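PDB 7KFF: tRNA (guanine-N(1)-)-methyltransferase from Corynebacterium diphtheriae, which catalyses transfer of a methyl group from S-adenosyl-L-methionine to N1 of guanosine 37 in tRNA, as a knotted SPOUT-family methyltransferase. Local coordinates for residues I22-E27 and C166-G171. Sequence-based numbering, arbitrary orientation.
Sequences ITIFPE and CGRYEG. With SAH (S-adenosyl-L-homocysteine), chain C.
At the C-terminal ends of two neighbouring parallel strands of the SPOUT sheet, 17-23 and 161-165, the chain 22-27 meets the cofactor-binding loop 166-171. The direct backbone bond between the two segments runs from Cys-166 N, just past the end of strand 161-165, to Ile-22 O (3.1 Å), with the donor nearly in line with the carbonyl. Beyond it the backbones part, and a water carries the pairing one step further, accepting from Ile-24 N and donating to Cys-166 O (2.8 Å). Thr-23 OG1, anti to its own backbone N (chi1 169°), accepts from Phe-25 N at 2.8 Å in an ST turn that bends the chain out of the strand.

At the end of this turn Phe-25 presents its CD2-CE2 edge to one face of the Arg-168 guanidinium; CD2 sits over the centre of that group, 3.6 Å from NE, with the two planes 64° apart. The contact is therefore ring edge on guanidinium face, not a cation-pi stack. Bent at chi2 (-90°), the Arg-168 chain runs past the ring edge, crossing Phe-25 at about a right angle, and Glu-200 holds its NE in a salt bridge while also bonding Thr-23 OG1, so one carboxylate ties both segments. Ile-24 CD1 meets Tyr-169 tip to tip, 3.4 Å from OH, and Ala-35 of the second subunit packs on both Phe-25 and Arg-168.

Residues 168-171 form a type II' turn, and Tyr-169 O approaches SAH C5' to 3.3 Å. The site is that of a SPOUT methyltransferase, its cofactor loop leaving a parallel sheet beside the dimer interface.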
loop_
_atom_site.group_PDB
_atom_site.type_symbol
_atom_site.label_atom_id
_atom_site.label_comp_id
_atom_site.label_asym_id
_atom_site.label_seq_id
_atom_site.Cartn_x
_atom_site.Cartn_y
_atom_site.Cartn_z
ATOM N N ILE A 22 -9.858 0.791 14.553
ATOM C CA ILE A 22 -11.015 -0.048 14.852
ATOM C C ILE A 22 -11.082 -1.146 13.798
ATOM O O ILE A 22 -11.093 -0.857 12.594
ATOM C CB ILE A 22 -12.320 0.762 14.888
ATOM C CG1 ILE A 22 -12.204 1.947 15.847
ATOM C CG2 ILE A 22 -13.483 -0.140 15.285
ATOM C CD1 ILE A 22 -13.279 2.998 15.667
ATOM N N THR A 23 -11.107 -2.399 14.250
ATOM C CA THR A 23 -10.880 -3.540 13.377
ATOM C C THR A 23 -11.448 -4.809 13.999
ATOM O O THR A 23 -11.495 -4.953 15.219
ATOM C CB THR A 23 -9.358 -3.702 13.152
ATOM O OG1 THR A 23 -9.090 -4.958 12.515
ATOM C CG2 THR A 23 -8.592 -3.681 14.495
ATOM N N ILE A 24 -11.816 -5.769 13.146
ATOM C CA ILE A 24 -12.121 -7.109 13.659
ATOM C C ILE A 24 -10.883 -8.006 13.781
ATOM O O ILE A 24 -11.001 -9.144 14.261
ATOM C CB ILE A 24 -13.235 -7.825 12.862
ATOM C CG1 ILE A 24 -12.834 -8.024 11.408
ATOM C CG2 ILE A 24 -14.564 -7.088 13.029
ATOM C CD1 ILE A 24 -13.717 -9.001 10.664
ATOM N N PHE A 25 -9.703 -7.524 13.392
ATOM C CA PHE A 25 -8.442 -8.260 13.529
ATOM C C PHE A 25 -7.404 -7.374 14.208
ATOM O O PHE A 25 -6.412 -6.954 13.583
ATOM C CB PHE A 25 -7.908 -8.725 12.171
ATOM C CG PHE A 25 -8.791 -9.728 11.492
ATOM C CD1 PHE A 25 -8.885 -11.015 11.982
ATOM C CD2 PHE A 25 -9.531 -9.383 10.374
ATOM C CE1 PHE A 25 -9.705 -11.942 11.367
ATOM C CE2 PHE A 25 -10.342 -10.314 9.732
ATOM C CZ PHE A 25 -10.434 -11.602 10.256
ATOM N N PRO A 26 -7.565 -7.123 15.512
ATOM C CA PRO A 26 -6.572 -6.285 16.207
ATOM C C PRO A 26 -5.130 -6.740 16.033
ATOM O O PRO A 26 -4.215 -5.908 15.982
ATOM C CB PRO A 26 -6.990 -6.369 17.678
ATOM C CG PRO A 26 -8.377 -6.850 17.674
ATOM C CD PRO A 26 -8.687 -7.521 16.383
ATOM N N GLU A 27 -4.904 -8.057 15.982
ATOM C CA GLU A 27 -3.560 -8.605 15.859
ATOM C C GLU A 27 -2.872 -8.153 14.574
ATOM O O GLU A 27 -1.630 -8.127 14.512
ATOM C CB GLU A 27 -3.644 -10.136 15.943
ATOM C CG GLU A 27 -4.495 -10.841 14.852
ATOM C CD GLU A 27 -6.000 -10.983 15.151
ATOM O OE1 GLU A 27 -6.567 -10.230 15.968
ATOM O OE2 GLU A 27 -6.620 -11.887 14.551
ATOM N N CYS A 166 -11.442 0.210 9.743
ATOM C CA CYS A 166 -10.976 -0.838 8.840
ATOM C C CYS A 166 -12.114 -1.686 8.298
ATOM O O CYS A 166 -12.769 -2.408 9.050
ATOM C CB CYS A 166 -9.976 -1.764 9.519
ATOM S SG CYS A 166 -8.516 -0.933 10.140
ATOM N N GLY A 167 -12.313 -1.648 6.977
ATOM C CA GLY A 167 -13.322 -2.472 6.362
ATOM C C GLY A 167 -12.832 -3.871 6.029
ATOM O O GLY A 167 -11.631 -4.122 5.883
ATOM N N ARG A 168 -13.797 -4.771 5.916
ATOM C CA ARG A 168 -13.637 -6.124 5.416
ATOM C C ARG A 168 -14.874 -6.404 4.561
ATOM O O ARG A 168 -15.846 -5.636 4.584
ATOM C CB ARG A 168 -13.570 -7.112 6.592
ATOM C CG ARG A 168 -12.280 -7.043 7.403
ATOM C CD ARG A 168 -11.235 -7.972 6.861
ATOM N NE ARG A 168 -9.874 -7.632 7.253
ATOM C CZ ARG A 168 -8.812 -8.367 6.944
ATOM N NH1 ARG A 168 -8.946 -9.544 6.355
ATOM N NH2 ARG A 168 -7.601 -7.935 7.231
ATOM N N TYR A 169 -14.833 -7.508 3.810
ATOM C CA TYR A 169 -15.989 -7.971 3.045
ATOM C C TYR A 169 -16.270 -6.941 1.949
ATOM O O TYR A 169 -15.360 -6.569 1.206
ATOM C CB TYR A 169 -17.157 -8.283 3.979
ATOM C CG TYR A 169 -16.707 -9.056 5.204
ATOM C CD1 TYR A 169 -15.841 -10.152 5.100
ATOM C CD2 TYR A 169 -17.110 -8.658 6.468
ATOM C CE1 TYR A 169 -15.422 -10.844 6.235
ATOM C CE2 TYR A 169 -16.719 -9.352 7.598
ATOM C CZ TYR A 169 -15.864 -10.433 7.476
ATOM O OH TYR A 169 -15.452 -11.113 8.592
ATOM N N GLU A 170 -17.521 -6.501 1.802
ATOM C CA GLU A 170 -17.822 -5.491 0.788
ATOM C C GLU A 170 -17.504 -4.082 1.261
ATOM O O GLU A 170 -17.557 -3.133 0.470
ATOM C CB GLU A 170 -19.296 -5.560 0.402
ATOM C CG GLU A 170 -19.698 -6.880 -0.234
ATOM C CD GLU A 170 -18.850 -7.223 -1.441
ATOM O OE1 GLU A 170 -18.157 -8.266 -1.407
ATOM O OE2 GLU A 170 -18.884 -6.448 -2.423
ATOM N N GLY A 171 -17.167 -3.933 2.537
ATOM C CA GLY A 171 -16.884 -2.639 3.111
ATOM C C GLY A 171 -17.888 -2.258 4.173
ATOM O O GLY A 171 -18.630 -3.100 4.691
HETATM N N SAH C . -16.055 -4.895 -3.399
HETATM C CA SAH C . -15.082 -3.917 -2.956
HETATM C CB SAH C . -14.024 -4.673 -2.183
HETATM C CG SAH C . -13.865 -4.265 -0.730
HETATM S SD SAH C . -12.276 -4.939 -0.284
HETATM C C SAH C . -14.400 -3.160 -4.082
HETATM O O SAH C . -13.719 -3.747 -4.920
HETATM O OXT SAH C . -14.498 -1.936 -4.155
HETATM C "C5'" SAH C . -12.505 -4.931 1.490
HETATM C "C4'" SAH C . -11.845 -3.768 2.201
HETATM O "O4'" SAH C . -10.431 -3.784 2.012
HETATM C "C3'" SAH C . -12.281 -2.352 1.793
HETATM O "O3'" SAH C . -13.514 -2.024 2.323
HETATM C "C2'" SAH C . -11.109 -1.531 2.332
HETATM O "O2'" SAH C . -11.203 -1.359 3.725
HETATM C "C1'" SAH C . -9.945 -2.453 2.040
HETATM N N9 SAH C . -9.315 -2.178 0.735
HETATM C C8 SAH C . -9.329 -2.975 -0.387
HETATM N N7 SAH C . -8.573 -2.407 -1.343
HETATM C C5 SAH C . -8.090 -1.235 -0.848
HETATM C C6 SAH C . -7.275 -0.246 -1.380
HETATM N N6 SAH C . -6.782 -0.272 -2.636
HETATM N N1 SAH C . -6.959 0.834 -0.588
HETATM C C2 SAH C . -7.428 0.914 0.702
HETATM N N3 SAH C . -8.219 -0.056 1.241
HETATM C C4 SAH C . -8.536 -1.100 0.465
HETATM O O HOH W 1 -12.036 -4.824 10.351
#